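Local coordinates for protein CAS6A (Thermus thermophilus, PDB 4C97) that probably acts as a CRISPR-associated Cas6 endoribonuclease that recognises and cuts precursor CRISPR RNA in antiviral defence, at residues A[60-65]-A[235-240]; A[122-127]-A[145-150]; A[162-167]-A[212-217]; A[168-173]-A[202-207]. The protein carries 1 engineered substitution. All blocks are in the same frame, centred on the assembly; numbering follows the deposited sequence.

Interaction 1 (A[60-65]-A[235-240]); sequences WARVSL and YGRARA. With SO4 (sulfate ion), chain D.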
loop_
_atom_site.group_PDB
_atom_site.type_symbol
_atom_site.label_atom_id
_atom_site.label_comp_id
_atom_site.label_asym_id
_atom_site.label_seq_id
_atom_site.Cartn_x
_atom_site.Cartn_y
_atom_site.Cartn_z
ATOM N N TRP A 60 6.173 -2.438 -14.276
ATOM C CA TRP A 60 6.464 -1.239 -13.524
ATOM C C TRP A 60 6.777 -1.568 -12.078
ATOM O O TRP A 60 6.445 -2.645 -11.573
ATOM C CB TRP A 60 5.292 -0.261 -13.598
ATOM C CG TRP A 60 3.961 -0.890 -13.226
ATOM C CD1 TRP A 60 3.061 -1.448 -14.084
ATOM C CD2 TRP A 60 3.392 -0.997 -11.918
ATOM N NE1 TRP A 60 1.971 -1.920 -13.384
ATOM C CE2 TRP A 60 2.154 -1.661 -12.051
ATOM C CE3 TRP A 60 3.810 -0.627 -10.636
ATOM C CZ2 TRP A 60 1.338 -1.935 -10.963
ATOM C CZ3 TRP A 60 3.006 -0.915 -9.556
ATOM C CH2 TRP A 60 1.784 -1.565 -9.728
ATOM N N ALA A 61 7.412 -0.607 -11.420
ATOM C CA ALA A 61 7.620 -0.697 -9.986
ATOM C C ALA A 61 7.062 0.546 -9.354
ATOM O O ALA A 61 6.818 1.530 -10.047
ATOM C CB ALA A 61 9.070 -0.843 -9.664
ATOM N N ARG A 62 6.856 0.510 -8.048
ATOM C CA ARG A 62 6.329 1.677 -7.359
ATOM C C ARG A 62 6.907 1.834 -5.964
ATOM O O ARG A 62 7.169 0.854 -5.249
ATOM C CB ARG A 62 4.786 1.687 -7.349
ATOM C CG ARG A 62 4.150 1.229 -6.091
ATOM C CD ARG A 62 2.647 0.995 -6.281
ATOM N NE ARG A 62 1.760 2.135 -6.064
ATOM C CZ ARG A 62 0.915 2.263 -5.034
ATOM N NH1 ARG A 62 0.882 1.355 -4.057
ATOM N NH2 ARG A 62 0.097 3.304 -4.973
ATOM N N VAL A 63 7.145 3.099 -5.618
ATOM C CA VAL A 63 7.718 3.460 -4.341
ATOM C C VAL A 63 6.755 4.402 -3.649
ATOM O O VAL A 63 6.471 5.486 -4.171
ATOM C CB VAL A 63 9.069 4.158 -4.532
ATOM C CG1 VAL A 63 9.663 4.592 -3.191
ATOM C CG2 VAL A 63 10.023 3.255 -5.265
ATOM N N SER A 64 6.242 3.974 -2.490
ATOM C CA SER A 64 5.390 4.810 -1.657
ATOM C C SER A 64 6.185 5.394 -0.544
ATOM O O SER A 64 6.893 4.678 0.160
ATOM C CB SER A 64 4.260 4.031 -0.970
ATOM O OG SER A 64 3.399 3.428 -1.887
ATOM N N LEU A 65 5.977 6.689 -0.359
ATOM C CA LEU A 65 6.678 7.492 0.627
ATOM C C LEU A 65 5.630 8.145 1.498
ATOM O O LEU A 65 4.782 8.910 1.006
ATOM C CB LEU A 65 7.545 8.536 -0.064
ATOM C CG LEU A 65 8.483 7.945 -1.125
ATOM C CD1 LEU A 65 9.165 9.032 -1.947
ATOM C CD2 LEU A 65 9.518 7.026 -0.449
ATOM N N TYR A 235 4.062 -7.029 -1.199
ATOM C CA TYR A 235 2.848 -7.708 -0.748
ATOM C C TYR A 235 1.870 -6.650 -0.251
ATOM O O TYR A 235 2.254 -5.518 0.118
ATOM C CB TYR A 235 3.160 -8.718 0.362
ATOM C CG TYR A 235 4.082 -9.816 -0.124
ATOM C CD1 TYR A 235 3.640 -10.738 -1.061
ATOM C CD2 TYR A 235 5.384 -9.914 0.333
ATOM C CE1 TYR A 235 4.462 -11.729 -1.520
ATOM C CE2 TYR A 235 6.211 -10.918 -0.105
ATOM C CZ TYR A 235 5.746 -11.820 -1.047
ATOM O OH TYR A 235 6.552 -12.849 -1.524
ATOM N N GLY A 236 0.599 -6.999 -0.238
ATOM C CA GLY A 236 -0.393 -6.110 0.347
ATOM C C GLY A 236 -0.716 -4.854 -0.442
ATOM O O GLY A 236 -1.268 -3.905 0.124
ATOM N N ARG A 237 -0.429 -4.850 -1.742
ATOM C CA ARG A 237 -0.738 -3.705 -2.566
ATOM C C ARG A 237 -2.257 -3.691 -2.723
ATOM O O ARG A 237 -2.873 -4.705 -3.058
ATOM C CB ARG A 237 -0.010 -3.773 -3.905
ATOM C CG ARG A 237 -0.359 -2.631 -4.827
ATOM C CD ARG A 237 0.653 -2.479 -5.954
ATOM N NE ARG A 237 0.910 -3.672 -6.751
ATOM C CZ ARG A 237 0.167 -4.073 -7.775
ATOM N NH1 ARG A 237 -0.924 -3.399 -8.113
ATOM N NH2 ARG A 237 0.506 -5.141 -8.469
ATOM N N ALA A 238 -2.869 -2.561 -2.416
ATOM C CA ALA A 238 -4.315 -2.496 -2.329
ATOM C C ALA A 238 -4.807 -1.121 -2.664
ATOM O O ALA A 238 -4.067 -0.156 -2.556
ATOM C CB ALA A 238 -4.775 -2.868 -0.941
ATOM N N ARG A 239 -6.066 -1.056 -3.063
ATOM C CA ARG A 239 -6.718 0.235 -3.243
ATOM C C ARG A 239 -8.215 0.157 -2.995
ATOM O O ARG A 239 -8.833 -0.894 -3.151
ATOM C CB ARG A 239 -6.471 0.772 -4.648
ATOM C CG ARG A 239 -7.182 0.029 -5.754
ATOM C CD ARG A 239 -6.788 0.554 -7.142
ATOM N NE ARG A 239 -6.953 1.999 -7.225
ATOM C CZ ARG A 239 -6.324 2.792 -8.087
ATOM N NH1 ARG A 239 -5.456 2.290 -8.957
ATOM N NH2 ARG A 239 -6.554 4.094 -8.065
ATOM N N ALA A 240 -8.805 1.296 -2.641
ATOM C CA ALA A 240 -10.245 1.365 -2.503
ATOM C C ALA A 240 -10.918 1.506 -3.856
ATOM O O ALA A 240 -10.387 2.153 -4.759
ATOM C CB ALA A 240 -10.652 2.520 -1.592
HETATM S S SO4 D . -2.709 -4.661 -11.257
HETATM O O1 SO4 D . -3.010 -3.461 -10.490
HETATM O O2 SO4 D . -3.608 -5.723 -10.800
HETATM O O3 SO4 D . -2.942 -4.405 -12.673
HETATM O O4 SO4 D . -1.340 -5.136 -11.096
HETATM O O HOH W 1 -1.036 -0.258 -1.886
#

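Interaction 2 (A[122-127]-A[145-150]); sequences LALRFA and RLVLES. With SO4 (sulfate ion), chain D.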
loop_
_atom_site.group_PDB
_atom_site.type_symbol
_atom_site.label_atom_id
_atom_site.label_comp_id
_atom_site.label_asym_id
_atom_site.label_seq_id
_atom_site.Cartn_x
_atom_site.Cartn_y
_atom_site.Cartn_z
ATOM N N LEU A 122 -16.687 0.040 2.654
ATOM C CA LEU A 122 -15.365 0.214 2.066
ATOM C C LEU A 122 -15.026 -1.010 1.232
ATOM O O LEU A 122 -14.901 -2.129 1.756
ATOM C CB LEU A 122 -14.298 0.454 3.139
ATOM C CG LEU A 122 -12.849 0.523 2.609
ATOM C CD1 LEU A 122 -12.656 1.704 1.670
ATOM C CD2 LEU A 122 -11.872 0.535 3.742
ATOM N N ALA A 123 -14.925 -0.804 -0.076
ATOM C CA ALA A 123 -14.545 -1.876 -0.987
ATOM C C ALA A 123 -13.060 -1.766 -1.248
ATOM O O ALA A 123 -12.602 -0.752 -1.752
ATOM C CB ALA A 123 -15.303 -1.763 -2.288
ATOM N N LEU A 124 -12.323 -2.804 -0.886
ATOM C CA LEU A 124 -10.899 -2.852 -1.153
ATOM C C LEU A 124 -10.586 -3.924 -2.160
ATOM O O LEU A 124 -11.141 -5.030 -2.121
ATOM C CB LEU A 124 -10.095 -3.132 0.116
ATOM C CG LEU A 124 -10.049 -2.029 1.151
ATOM C CD1 LEU A 124 -9.259 -2.502 2.352
ATOM C CD2 LEU A 124 -9.424 -0.765 0.550
ATOM N N ARG A 125 -9.683 -3.577 -3.064
ATOM C CA ARG A 125 -9.099 -4.548 -3.968
ATOM C C ARG A 125 -7.678 -4.826 -3.525
ATOM O O ARG A 125 -6.851 -3.913 -3.370
ATOM C CB ARG A 125 -9.112 -4.104 -5.432
ATOM C CG ARG A 125 -8.570 -5.205 -6.354
ATOM C CD ARG A 125 -8.855 -4.986 -7.819
ATOM N NE ARG A 125 -7.859 -4.118 -8.441
ATOM C CZ ARG A 125 -6.674 -4.528 -8.890
ATOM N NH1 ARG A 125 -6.308 -5.800 -8.797
ATOM N NH2 ARG A 125 -5.850 -3.654 -9.440
ATOM N N PHE A 126 -7.416 -6.100 -3.303
ATOM C CA PHE A 126 -6.105 -6.590 -2.918
ATOM C C PHE A 126 -5.456 -7.079 -4.194
ATOM O O PHE A 126 -5.857 -8.094 -4.779
ATOM C CB PHE A 126 -6.254 -7.710 -1.882
ATOM C CG PHE A 126 -6.921 -7.254 -0.604
ATOM C CD1 PHE A 126 -6.176 -6.696 0.418
ATOM C CD2 PHE A 126 -8.305 -7.318 -0.451
ATOM C CE1 PHE A 126 -6.775 -6.265 1.574
ATOM C CE2 PHE A 126 -8.894 -6.888 0.695
ATOM C CZ PHE A 126 -8.146 -6.345 1.707
ATOM N N ALA A 127 -4.463 -6.307 -4.629
ATOM C CA ALA A 127 -3.873 -6.434 -5.958
ATOM C C ALA A 127 -2.589 -7.253 -5.958
ATOM O O ALA A 127 -2.086 -7.615 -7.024
ATOM C CB ALA A 127 -3.612 -5.050 -6.560
ATOM N N ARG A 145 -10.697 -6.843 11.235
ATOM C CA ARG A 145 -9.845 -6.326 12.307
ATOM C C ARG A 145 -8.362 -6.280 11.881
ATOM O O ARG A 145 -7.609 -5.353 12.242
ATOM C CB ARG A 145 -10.027 -7.142 13.578
ATOM C CG ARG A 145 -9.615 -8.559 13.407
ATOM C CD ARG A 145 -9.958 -9.399 14.613
ATOM N NE ARG A 145 -9.383 -10.728 14.416
ATOM C CZ ARG A 145 -8.143 -11.082 14.758
ATOM N NH1 ARG A 145 -7.314 -10.226 15.357
ATOM N NH2 ARG A 145 -7.730 -12.312 14.501
ATOM N N LEU A 146 -7.963 -7.250 11.067
ATOM C CA LEU A 146 -6.575 -7.323 10.614
ATOM C C LEU A 146 -6.243 -6.216 9.596
ATOM O O LEU A 146 -5.216 -5.515 9.729
ATOM C CB LEU A 146 -6.276 -8.693 10.019
ATOM C CG LEU A 146 -6.304 -9.850 11.017
ATOM C CD1 LEU A 146 -6.066 -11.167 10.348
ATOM C CD2 LEU A 146 -5.279 -9.650 12.145
ATOM N N VAL A 147 -7.088 -6.116 8.571
ATOM C CA VAL A 147 -6.933 -5.134 7.512
ATOM C C VAL A 147 -6.965 -3.721 8.087
ATOM O O VAL A 147 -6.027 -2.872 7.854
ATOM C CB VAL A 147 -8.065 -5.318 6.442
ATOM C CG1 VAL A 147 -8.102 -4.150 5.445
ATOM C CG2 VAL A 147 -7.882 -6.623 5.726
ATOM N N LEU A 148 -8.019 -3.453 8.852
ATOM C CA LEU A 148 -8.231 -2.106 9.367
ATOM C C LEU A 148 -7.220 -1.742 10.444
ATOM O O LEU A 148 -6.788 -0.573 10.478
ATOM C CB LEU A 148 -9.669 -1.900 9.813
ATOM C CG LEU A 148 -10.681 -2.078 8.680
ATOM C CD1 LEU A 148 -12.056 -1.837 9.262
ATOM C CD2 LEU A 148 -10.460 -1.156 7.476
ATOM N N GLU A 149 -6.808 -2.693 11.296
ATOM C CA GLU A 149 -5.771 -2.368 12.268
ATOM C C GLU A 149 -4.460 -2.070 11.547
ATOM O O GLU A 149 -3.726 -1.152 11.954
ATOM C CB GLU A 149 -5.570 -3.496 13.266
ATOM C CG GLU A 149 -4.655 -3.145 14.422
ATOM C CD GLU A 149 -3.180 -3.362 14.146
ATOM O OE1 GLU A 149 -2.819 -4.064 13.176
ATOM O OE2 GLU A 149 -2.345 -2.817 14.917
ATOM N N SER A 150 -4.151 -2.835 10.499
ATOM C CA SER A 150 -2.925 -2.558 9.744
ATOM C C SER A 150 -2.912 -1.147 9.206
ATOM O O SER A 150 -1.926 -0.409 9.378
ATOM C CB SER A 150 -2.794 -3.542 8.586
ATOM O OG SER A 150 -1.605 -3.300 7.886
HETATM S S SO4 D . -2.709 -4.661 -11.257
HETATM O O1 SO4 D . -3.010 -3.461 -10.490
HETATM O O2 SO4 D . -3.608 -5.723 -10.800
HETATM O O3 SO4 D . -2.942 -4.405 -12.673
HETATM O O4 SO4 D . -1.340 -5.136 -11.096
#

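Interaction 3 (A[162-167]-A[212-217]); sequences KAPEGV and ALWLSA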
loop_
_atom_site.group_PDB
_atom_site.type_symbol
_atom_site.label_atom_id
_atom_site.label_comp_id
_atom_site.label_asym_id
_atom_site.label_seq_id
_atom_site.Cartn_x
_atom_site.Cartn_y
_atom_site.Cartn_z
ATOM N N LYS A 162 -4.699 10.841 15.475
ATOM C CA LYS A 162 -5.013 9.515 15.975
ATOM C C LYS A 162 -6.507 9.388 16.169
ATOM O O LYS A 162 -7.188 10.363 16.480
ATOM C CB LYS A 162 -4.290 9.267 17.287
ATOM C CG LYS A 162 -2.817 9.170 17.054
ATOM C CD LYS A 162 -2.049 8.832 18.273
ATOM C CE LYS A 162 -0.586 8.755 17.930
ATOM N NZ LYS A 162 0.175 8.090 19.000
ATOM N N ALA A 163 -7.016 8.176 16.007
ATOM C CA ALA A 163 -8.446 7.958 16.167
ATOM C C ALA A 163 -8.817 7.885 17.639
ATOM O O ALA A 163 -8.115 7.262 18.443
ATOM C CB ALA A 163 -8.871 6.691 15.473
ATOM N N PRO A 164 -9.945 8.498 18.003
ATOM C CA PRO A 164 -10.454 8.278 19.358
ATOM C C PRO A 164 -10.621 6.782 19.608
ATOM O O PRO A 164 -10.929 6.033 18.685
ATOM C CB PRO A 164 -11.809 8.985 19.344
ATOM C CG PRO A 164 -11.628 10.070 18.323
ATOM C CD PRO A 164 -10.770 9.452 17.249
ATOM N N GLU A 165 -10.412 6.357 20.845
ATOM C CA GLU A 165 -10.414 4.930 21.155
ATOM C C GLU A 165 -11.727 4.245 20.764
ATOM O O GLU A 165 -11.724 3.131 20.249
ATOM C CB GLU A 165 -10.080 4.722 22.642
ATOM C CG GLU A 165 -9.718 3.284 22.996
ATOM C CD GLU A 165 -8.404 2.834 22.401
ATOM O OE1 GLU A 165 -7.585 3.700 22.054
ATOM O OE2 GLU A 165 -8.179 1.605 22.272
ATOM N N GLY A 166 -12.852 4.917 20.996
ATOM C CA GLY A 166 -14.146 4.389 20.591
ATOM C C GLY A 166 -14.306 4.200 19.085
ATOM O O GLY A 166 -15.020 3.280 18.641
ATOM N N VAL A 167 -13.679 5.092 18.300
ATOM C CA VAL A 167 -13.671 4.970 16.833
ATOM C C VAL A 167 -12.864 3.748 16.415
ATOM O O VAL A 167 -13.303 2.932 15.599
ATOM C CB VAL A 167 -13.109 6.248 16.139
ATOM C CG1 VAL A 167 -12.896 6.019 14.635
ATOM C CG2 VAL A 167 -14.038 7.407 16.382
ATOM N N ALA A 212 -17.444 6.672 10.019
ATOM C CA ALA A 212 -17.538 6.454 8.577
ATOM C C ALA A 212 -16.463 7.271 7.834
ATOM O O ALA A 212 -15.891 6.827 6.826
ATOM C CB ALA A 212 -18.959 6.821 8.088
ATOM N N LEU A 213 -16.178 8.466 8.344
ATOM C CA LEU A 213 -15.072 9.240 7.780
ATOM C C LEU A 213 -13.706 8.542 7.953
ATOM O O LEU A 213 -12.914 8.445 6.994
ATOM C CB LEU A 213 -15.012 10.637 8.377
ATOM C CG LEU A 213 -14.101 11.550 7.587
ATOM C CD1 LEU A 213 -14.675 11.832 6.205
ATOM C CD2 LEU A 213 -13.854 12.845 8.365
ATOM N N TRP A 214 -13.424 8.080 9.174
ATOM C CA TRP A 214 -12.209 7.326 9.404
ATOM C C TRP A 214 -12.141 6.081 8.510
ATOM O O TRP A 214 -11.095 5.773 7.942
ATOM C CB TRP A 214 -12.102 6.941 10.884
ATOM C CG TRP A 214 -11.429 8.007 11.695
ATOM C CD1 TRP A 214 -12.023 9.048 12.355
ATOM C CD2 TRP A 214 -10.013 8.165 11.898
ATOM N NE1 TRP A 214 -11.070 9.834 12.965
ATOM C CE2 TRP A 214 -9.825 9.315 12.693
ATOM C CE3 TRP A 214 -8.892 7.438 11.473
ATOM C CZ2 TRP A 214 -8.574 9.751 13.087
ATOM C CZ3 TRP A 214 -7.644 7.871 11.869
ATOM C CH2 TRP A 214 -7.494 9.015 12.668
ATOM N N LEU A 215 -13.251 5.350 8.378
ATOM C CA LEU A 215 -13.244 4.192 7.474
ATOM C C LEU A 215 -12.825 4.612 6.052
ATOM O O LEU A 215 -11.940 3.987 5.423
ATOM C CB LEU A 215 -14.604 3.488 7.472
ATOM C CG LEU A 215 -14.698 2.234 6.604
ATOM C CD1 LEU A 215 -13.755 1.104 7.076
ATOM C CD2 LEU A 215 -16.127 1.740 6.552
ATOM N N SER A 216 -13.414 5.707 5.579
ATOM C CA SER A 216 -13.060 6.186 4.240
ATOM C C SER A 216 -11.586 6.584 4.130
ATOM O O SER A 216 -10.932 6.358 3.096
ATOM C CB SER A 216 -13.982 7.325 3.792
ATOM O OG SER A 216 -13.739 8.535 4.484
ATOM N N ALA A 217 -11.072 7.162 5.200
ATOM C CA ALA A 217 -9.666 7.578 5.242
ATOM C C ALA A 217 -8.707 6.382 5.220
ATOM O O ALA A 217 -7.663 6.429 4.547
ATOM C CB ALA A 217 -9.404 8.447 6.471
#

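Interaction 4 (A[168-173]-A[202-207]); sequences REALLE and YHLPRA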
loop_
_atom_site.group_PDB
_atom_site.type_symbol
_atom_site.label_atom_id
_atom_site.label_comp_id
_atom_site.label_asym_id
_atom_site.label_seq_id
_atom_site.Cartn_x
_atom_site.Cartn_y
_atom_site.Cartn_z
ATOM N N ARG A 168 -11.681 3.610 17.003
ATOM C CA ARG A 168 -10.869 2.409 16.814
ATOM C C ARG A 168 -11.675 1.162 17.148
ATOM O O ARG A 168 -11.699 0.190 16.379
ATOM C CB ARG A 168 -9.605 2.481 17.683
ATOM C CG ARG A 168 -8.820 1.184 17.774
ATOM C CD ARG A 168 -7.546 1.332 18.614
ATOM N NE ARG A 168 -6.467 1.989 17.876
ATOM C CZ ARG A 168 -5.460 1.355 17.272
ATOM N NH1 ARG A 168 -5.336 0.029 17.335
ATOM N NH2 ARG A 168 -4.543 2.056 16.632
ATOM N N GLU A 169 -12.354 1.184 18.291
ATOM C CA GLU A 169 -13.096 0.014 18.737
ATOM C C GLU A 169 -14.182 -0.343 17.725
ATOM O O GLU A 169 -14.366 -1.519 17.371
ATOM C CB GLU A 169 -13.705 0.266 20.132
ATOM C CG GLU A 169 -14.174 -0.988 20.846
ATOM C CD GLU A 169 -15.553 -1.457 20.408
ATOM O OE1 GLU A 169 -16.327 -0.661 19.829
ATOM O OE2 GLU A 169 -15.869 -2.641 20.655
ATOM N N ALA A 170 -14.912 0.672 17.264
ATOM C CA ALA A 170 -15.912 0.427 16.223
ATOM C C ALA A 170 -15.292 -0.151 14.952
ATOM O O ALA A 170 -15.786 -1.134 14.396
ATOM C CB ALA A 170 -16.639 1.691 15.904
ATOM N N LEU A 171 -14.214 0.465 14.486
ATOM C CA LEU A 171 -13.614 0.024 13.231
ATOM C C LEU A 171 -13.146 -1.420 13.332
ATOM O O LEU A 171 -13.410 -2.229 12.438
ATOM C CB LEU A 171 -12.434 0.912 12.853
ATOM C CG LEU A 171 -12.794 2.328 12.420
ATOM C CD1 LEU A 171 -11.572 3.201 12.455
ATOM C CD2 LEU A 171 -13.454 2.337 11.025
ATOM N N LEU A 172 -12.459 -1.752 14.423
ATOM C CA LEU A 172 -11.839 -3.069 14.522
ATOM C C LEU A 172 -12.807 -4.159 14.941
ATOM O O LEU A 172 -12.719 -5.277 14.452
ATOM C CB LEU A 172 -10.663 -3.037 15.488
ATOM C CG LEU A 172 -9.535 -2.090 15.106
ATOM C CD1 LEU A 172 -8.303 -2.394 15.964
ATOM C CD2 LEU A 172 -9.200 -2.146 13.640
ATOM N N GLU A 173 -13.739 -3.836 15.836
ATOM C CA GLU A 173 -14.605 -4.853 16.427
ATOM C C GLU A 173 -15.959 -4.985 15.743
ATOM O O GLU A 173 -16.520 -6.074 15.714
ATOM C CB GLU A 173 -14.841 -4.572 17.919
ATOM C CG GLU A 173 -13.563 -4.579 18.744
ATOM C CD GLU A 173 -12.833 -5.917 18.660
ATOM O OE1 GLU A 173 -13.501 -6.973 18.731
ATOM O OE2 GLU A 173 -11.595 -5.918 18.499
ATOM N N TYR A 202 -16.175 -4.254 3.028
ATOM C CA TYR A 202 -16.351 -4.088 4.468
ATOM C C TYR A 202 -17.501 -3.152 4.735
ATOM O O TYR A 202 -17.775 -2.241 3.948
ATOM C CB TYR A 202 -15.064 -3.532 5.107
ATOM C CG TYR A 202 -13.903 -4.463 4.854
ATOM C CD1 TYR A 202 -13.689 -5.566 5.668
ATOM C CD2 TYR A 202 -13.060 -4.268 3.769
ATOM C CE1 TYR A 202 -12.658 -6.442 5.418
ATOM C CE2 TYR A 202 -12.015 -5.135 3.508
ATOM C CZ TYR A 202 -11.827 -6.227 4.342
ATOM O OH TYR A 202 -10.830 -7.125 4.096
ATOM N N HIS A 203 -18.191 -3.390 5.844
ATOM C CA HIS A 203 -19.338 -2.588 6.190
ATOM C C HIS A 203 -19.367 -2.404 7.691
ATOM O O HIS A 203 -19.255 -3.387 8.436
ATOM C CB HIS A 203 -20.601 -3.279 5.734
ATOM C CG HIS A 203 -21.838 -2.619 6.229
ATOM N ND1 HIS A 203 -22.265 -1.405 5.745
ATOM C CD2 HIS A 203 -22.733 -2.990 7.171
ATOM C CE1 HIS A 203 -23.379 -1.054 6.363
ATOM N NE2 HIS A 203 -23.681 -2.000 7.239
ATOM N N LEU A 204 -19.524 -1.159 8.125
ATOM C CA LEU A 204 -19.596 -0.823 9.541
ATOM C C LEU A 204 -21.024 -0.437 9.922
ATOM O O LEU A 204 -21.485 0.678 9.619
ATOM C CB LEU A 204 -18.640 0.332 9.862
ATOM C CG LEU A 204 -18.639 0.814 11.313
ATOM C CD1 LEU A 204 -18.496 -0.332 12.292
ATOM C CD2 LEU A 204 -17.540 1.846 11.540
ATOM N N PRO A 205 -21.744 -1.359 10.580
ATOM C CA PRO A 205 -23.122 -1.067 10.968
ATOM C C PRO A 205 -23.184 0.110 11.910
ATOM O O PRO A 205 -22.349 0.228 12.814
ATOM C CB PRO A 205 -23.563 -2.343 11.703
ATOM C CG PRO A 205 -22.640 -3.396 11.219
ATOM C CD PRO A 205 -21.336 -2.719 10.958
ATOM N N ARG A 206 -24.205 0.927 11.705
ATOM C CA ARG A 206 -24.510 2.097 12.525
ATOM C C ARG A 206 -23.315 2.992 12.764
ATOM O O ARG A 206 -23.177 3.574 13.840
ATOM C CB ARG A 206 -25.109 1.675 13.871
ATOM C CG ARG A 206 -26.327 0.766 13.763
ATOM C CD ARG A 206 -27.635 1.526 13.391
ATOM N NE ARG A 206 -28.144 2.447 14.419
ATOM C CZ ARG A 206 -28.098 3.779 14.357
ATOM N NH1 ARG A 206 -27.542 4.403 13.324
ATOM N NH2 ARG A 206 -28.612 4.501 15.347
ATOM N N ALA A 207 -22.446 3.119 11.767
ATOM C CA ALA A 207 -21.319 4.029 11.901
ATOM C C ALA A 207 -21.789 5.440 12.203
ATOM O O ALA A 207 -22.690 5.959 11.550
ATOM C CB ALA A 207 -20.477 4.049 10.624
#

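Interaction 1 (A[60-65]-A[235-240])
Strand 60-65 and the segment 235-240 belong to the two separate five-stranded antiparallel sheets of this Cas6 protein, a member of the RAMP superfamily, and stay well apart: the CA atoms of Arg62 and Arg237, the latter just before strand 238-241, are 10.1 Å from each other. Long side chains bridge the gap between the sheets. In Arg237 the bend at chi3 (54°) turns the guanidinium so that one face meets the six-membered end of Trp60, with CH2 of Trp60 3.6 Å from CZ of Arg237 and over the centre of the group. The two planes are 71° apart, so this is no parallel stack. Trp104 adds a cation-pi contact to Arg237 and stacks with the Trp60 ring. Closer to the backbone of Arg237, its CD meets CD of Arg62 at 4.0 Å, while the Arg62 guanidinium bonds to the carbonyls of Phe223 and Trp104. The edge of the Arg237 guanidinium faces a sulfate, probably from the crystallisation liquor: NH1 donates to O1 at 3.2 Å (155°), and NH2 reaches O4 at 3.2 Å.

Interaction 2 (A[122-127]-A[145-150])
This is an apolar helix-on-sheet contact in the ferredoxin-like half of the protein that carries strand 121-127, an inner strand of its antiparallel sheet. Helix 144-158 lies across one face of that sheet; the axes of segments 122-127 and 145-150 run almost perpendicular, at 89°, and approach no closer than 12.3 Å. Every second residue of the strand, Leu122, Leu124 and Phe126, sends its side chain toward the helix. In one of its two modelled conformers Arg125, between them, points away from the helix and reaches a sulfate, a tentative bond. Val147 takes two of the apolar side chains, one on each methyl. Its CG1 meets CD1 of Leu124 tip to tip at 3.7 Å, and its CG2 comes within 4.0 Å of CZ at the far end of the Phe126 ring. With chi1 at 169°, CG1 is placed opposite the backbone N of Val147 and the two methyls splay over two successive side chains on the same face of the strand. Tyr202 of strand 199-203 also touches Phe126 and Val147. Leu215 of helix 209-225 packs on both Leu122 and Leu148, and these two leucines meet through their CD2 methyls, Leu148 CD2 lying 4.3 Å from Leu122 CD2.

Interaction 3 (A[162-167]-A[212-217])
Segment 162-167 passes from an extended connection into the first turn of helix 165-174, and it comes nearest to helix 209-225 where the CA atoms of Ala163 and Trp214 are 7.8 Å apart. Trp214 dominates the contact, turning its indole toward the connection. The CB of Ala163 sits over the six-membered ring in a CH-pi contact, 3.7 Å from the ring centroid and only 4° off its normal. The backbone beside it is equally close: Ala163 N, hydrogen-bonded to Glu156 of helix 144-158, lies 3.5 Å from Trp214 CH2, and the carbonyl carbon of Lys162 approaches the same atom. At the five-membered end Val167 crosses the tryptophan side chain at about a right angle, its CG1 3.8 Å from Trp214 CG. The Val167 chi1 of 171° sets CG1 opposite the backbone N and brings this methyl, rather than CG2, to the ring. Pro164, in the N-cap position of helix 165-174, brings CD to 4.3 Å from NE1 of Trp214. Leu152 and Leu155 of helix 144-158 and Leu171 also touch the indole, while Phe114 meets it edge-to-face. On the helix carrying Trp214, Ser216 OG donates to Leu213 O at 2.6 Å, and that carbonyl also accepts the helical bond from Ala217 N. The extended lead-in to helix 165-174 thus packs over a tryptophan of helix 209-225, a helix-helix junction in the layer covering the sheet of the ferredoxin-like half.

Interaction 4 (A[168-173]-A[202-207])
Leu204, just beyond the end of strand 199-203, reaches into the side of helix 165-174, where its two methyls meet Ala170 and Leu171. CD1 lies 3.5 Å from the backbone O of Ala170, a van der Waals contact with the helix backbone. CD2 turns to the neighbouring side chains, coming within 4.1 Å of Leu171 CD2 and, more loosely, 4.5 Å of Ala170 CB. A chi1 of 179° carries CG of Leu204 away from its own backbone N, which extends the branch point toward the helix. The two leucines cross at about a right angle and meet through one methyl of each, CD2 on both sides. Although the CB of Leu171 is directed away from the segment 202-207, with chi1 at -70° the CD2 branch, not the extended CD1, turns to Leu204. The CA atoms of Leu171 and Leu204 are 7.1 Å apart. Around this apolar cluster, Glu211 of helix 209-225 touches both Ala170 and Leu204, and Leu215 and Leu218 of that helix touch Leu171. The contact thus packs helix 165-174 against the connection between strand 199-203 and helix 209-225, at the edge of the helical layer that covers the sheet of this ferredoxin-like, RAMP-type half.

Interactions 1 and 2 share the sheet through its neighbouring strands 121-127 and 238-241, where Arg239 O is 2.8 Å from Arg125 N in a probable backbone hydrogen bond. Their centres are 13 Å apart. Arg237 binds a sulfate that Arg125 also reaches in one of its two conformers, with Trp104 NE1 as a further donor; such an anion-binding spot is consistent with a surface that could meet RNA phosphate. Interaction 2 is joined to interaction 3 through Leu148 and Leu215, and to interaction 4 through adjacent strands 121-127 and 199-203. Interactions 3 and 4 both use helix 165-174; with centres 9 Å apart, they meet where Leu171 CD2 packs on Leu215 CB at 3.9 Å.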